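Local structure of alpha-1,6-mannanase (Bacteroides thetaiotaomicron, 4V1S) at residues E93-L97 with M385-Y390. The protein belongs to glycoside hydrolase family 76 and probably hydrolyses alpha-1,6-linked mannose chains as an endo-acting alpha-mannanase. Numbering follows the deposited sequence. Where two conformers were deposited one is given.
Sequences EGISL and MRAANY
A near-parallel helix-helix contact joins the C-terminal part of helix 81-97 to helix 374-394, the last helix of the chain, and shows how the (alpha/alpha)6 barrel of family 76 can bring its early and late helices together. The axes of the two short segments approach to 9.1 Å and cross at 32°, running in the same N-to-C sense. The register pairs Glu93 with Met385 (CA-CA 6.4 Å) and, one turn on, Leu97 with Asn389 (CA-CA 6.3 Å). Residues 385-390 are regular alpha-helix; within 93-97 Ser96 N bonds to Glu93 O (3.0 Å) and Leu97 N to Gly94 O (2.9 Å). Met385 (t, p, p) curls against Gly94, its CG 3.6 Å from Gly94 N; a CB on Gly94 would lie only 3.2 Å from Met385 CE. Leu97 (m, m) completes the apolar half, placing CD2 3.9 Å from Met385 SD and CD1 4.2 Å from Ala388 CB. Tyr47 of helix 46-61 touches both Leu97 and Met385. Beside this patch Glu93 (chi1 t, chi2 p) reaches across so that its OE2 accepts hydrogen bonds from Asn389 ND2 (2.9 Å; Asn389 chi1 t) and Arg386 NH1 (3.0 Å), the latter within a salt bridge. The CA-to-CB bond of Arg386 points away from 93-97, but chi1 to chi3, all m, fold the guanidinium back to Glu93. Arg386 also pairs with Asp321 of helix 313-330, while Asn389 OD1 bonds to Arg392. One carboxylate oxygen thus serves two donors three residues apart on the facing helix, and because Arg386 bridges two acids, its charge is balanced from both helix 81-97 and helix 313-330.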
ATOM      1  N   GLU A  93       6.451  -2.245  10.326  1.00 13.39           N
ATOM      2  CA  GLU A  93       6.553  -3.691  10.489  1.00 13.08           C
ATOM      3  C   GLU A  93       7.790  -4.075  11.304  1.00 12.75           C
ATOM      4  O   GLU A  93       7.752  -5.031  12.087  1.00 15.66           O
ATOM      5  CB  GLU A  93       6.552  -4.390   9.143  1.00 13.16           C
ATOM      6  CG  GLU A  93       6.392  -5.899   9.175  1.00 16.27           C
ATOM      7  CD  GLU A  93       4.984  -6.404   9.511  1.00 19.11           C
ATOM      8  OE1 GLU A  93       4.164  -5.648  10.056  1.00 23.94           O
ATOM      9  OE2 GLU A  93       4.691  -7.603   9.239  1.00 23.48           O
ATOM     10  N   GLY A  94       8.872  -3.320  11.132  1.00 14.37           N
ATOM     11  CA  GLY A  94      10.085  -3.513  11.925  1.00 14.53           C
ATOM     12  C   GLY A  94       9.849  -3.521  13.428  1.00 16.57           C
ATOM     13  O   GLY A  94      10.503  -4.279  14.150  1.00 18.52           O
ATOM     14  N   ILE A  95       8.893  -2.710  13.894  1.00 18.12           N
ATOM     15  CA  ILE A  95       8.609  -2.633  15.323  1.00 16.72           C
ATOM     16  C   ILE A  95       8.225  -4.023  15.881  1.00 18.76           C
ATOM     17  O   ILE A  95       8.506  -4.329  17.043  1.00 22.67           O
ATOM     18  CB  ILE A  95       7.468  -1.622  15.646  1.00 18.00           C
ATOM     19  CG1 ILE A  95       7.766  -0.185  15.166  1.00 22.75           C
ATOM     20  CG2 ILE A  95       7.213  -1.594  17.128  1.00 15.29           C
ATOM     21  CD1 ILE A  95       9.001   0.456  15.747  1.00 22.25           C
ATOM     22  N   SER A  96       7.566  -4.847  15.059  1.00 19.61           N
ATOM     23  CA  SER A  96       7.152  -6.190  15.465  0.50 21.67           C
ATOM     24  C   SER A  96       8.345  -7.117  15.667  1.00 23.27           C
ATOM     25  O   SER A  96       8.279  -8.067  16.446  1.00 27.48           O
ATOM     26  CB  SER A  96       6.179  -6.804  14.449  0.50 19.56           C
ATOM     27  OG  SER A  96       4.948  -6.090  14.414  0.50 20.54           O
ATOM     28  N   LEU A  97       9.439  -6.842  14.965  1.00 23.69           N
ATOM     29  CA  LEU A  97      10.687  -7.606  15.115  1.00 21.27           C
ATOM     30  C   LEU A  97      11.568  -7.092  16.244  1.00 21.43           C
ATOM     31  O   LEU A  97      12.109  -7.891  17.045  1.00 23.32           O
ATOM     32  CB  LEU A  97      11.476  -7.561  13.807  1.00 18.81           C
ATOM     33  CG  LEU A  97      11.079  -8.393  12.569  1.00 23.27           C
ATOM     34  CD1 LEU A  97      11.087  -9.883  12.876  1.00 28.52           C
ATOM     35  CD2 LEU A  97       9.763  -7.989  11.942  1.00 21.96           C
ATOM     36  N   MET A 385      10.591  -7.260   5.229  1.00 13.87           N
ATOM     37  CA  MET A 385      10.287  -7.099   6.625  1.00 12.29           C
ATOM     38  C   MET A 385       9.015  -7.892   6.993  1.00 12.39           C
ATOM     39  O   MET A 385       8.926  -8.488   8.078  1.00 14.82           O
ATOM     40  CB  MET A 385      10.144  -5.626   6.990  1.00 14.08           C
ATOM     41  CG  MET A 385      10.082  -5.377   8.487  1.00 12.43           C
ATOM     42  SD  MET A 385      11.583  -5.722   9.366  1.00 17.82           S
ATOM     43  CE  MET A 385      12.432  -4.154   9.220  1.00 19.18           C
ATOM     44  N   ARG A 386       8.023  -7.868   6.102  1.00 14.21           N
ATOM     45  CA  ARG A 386       6.826  -8.682   6.309  1.00 14.69           C
ATOM     46  C   ARG A 386       7.145 -10.169   6.441  1.00 14.36           C
ATOM     47  O   ARG A 386       6.665 -10.864   7.353  1.00 16.81           O
ATOM     48  CB  ARG A 386       5.824  -8.474   5.197  1.00 14.43           C
ATOM     49  CG  ARG A 386       5.236  -7.078   5.159  1.00 13.59           C
ATOM     50  CD  ARG A 386       4.194  -6.895   6.228  1.00 16.40           C
ATOM     51  NE  ARG A 386       2.897  -7.327   5.770  1.00 17.89           N
ATOM     52  CZ  ARG A 386       1.906  -7.786   6.513  1.00 15.03           C
ATOM     53  NH1 ARG A 386       2.060  -7.935   7.799  1.00 18.28           N
ATOM     54  NH2 ARG A 386       0.741  -8.075   5.942  1.00 17.85           N
ATOM     55  N   ALA A 387       7.945 -10.650   5.523  1.00 13.15           N
ATOM     56  CA  ALA A 387       8.390 -12.043   5.547  1.00 14.63           C
ATOM     57  C   ALA A 387       9.159 -12.360   6.842  1.00 16.04           C
ATOM     58  O   ALA A 387       8.958 -13.393   7.433  1.00 18.65           O
ATOM     59  CB  ALA A 387       9.251 -12.330   4.329  1.00 17.38           C
ATOM     60  N   ALA A 388      10.005 -11.441   7.289  1.00 17.06           N
ATOM     61  CA  ALA A 388      10.734 -11.625   8.541  1.00 16.16           C
ATOM     62  C   ALA A 388       9.779 -11.782   9.723  1.00 16.78           C
ATOM     63  O   ALA A 388       9.986 -12.616  10.603  1.00 19.48           O
ATOM     64  CB  ALA A 388      11.683 -10.452   8.758  1.00 16.73           C
ATOM     65  N   ASN A 389       8.714 -10.991   9.725  1.00 17.92           N
ATOM     66  CA  ASN A 389       7.735 -11.037  10.802  1.00 18.96           C
ATOM     67  C   ASN A 389       7.004 -12.377  10.803  1.00 16.17           C
ATOM     68  O   ASN A 389       6.841 -12.988  11.836  1.00 23.81           O
ATOM     69  CB  ASN A 389       6.765  -9.857  10.671  1.00 20.26           C
ATOM     70  CG  ASN A 389       5.884  -9.692  11.873  1.00 23.69           C
ATOM     71  OD1 ASN A 389       6.276 -10.018  12.996  1.00 30.13           O
ATOM     72  ND2 ASN A 389       4.688  -9.190  11.658  1.00 26.30           N
ATOM     73  N   TYR A 390       6.562 -12.837   9.632  1.00 17.86           N
ATOM     74  CA  TYR A 390       5.843 -14.110   9.562  1.00 18.05           C
ATOM     75  C   TYR A 390       6.744 -15.328   9.828  1.00 20.67           C
ATOM     76  O   TYR A 390       6.282 -16.319  10.379  1.00 25.36           O
ATOM     77  CB  TYR A 390       5.016 -14.228   8.281  1.00 17.37           C
ATOM     78  CG  TYR A 390       3.735 -13.476   8.430  1.00 17.80           C
ATOM     79  CD1 TYR A 390       3.670 -12.113   8.145  1.00 20.34           C
ATOM     80  CD2 TYR A 390       2.602 -14.111   8.916  1.00 18.85           C
ATOM     81  CE1 TYR A 390       2.520 -11.406   8.321  1.00 19.93           C
ATOM     82  CE2 TYR A 390       1.426 -13.426   9.099  1.00 18.76           C
ATOM     83  CZ  TYR A 390       1.377 -12.074   8.821  1.00 18.34           C
ATOM     84  OH  TYR A 390       0.190 -11.408   9.004  1.00 22.74           O
TER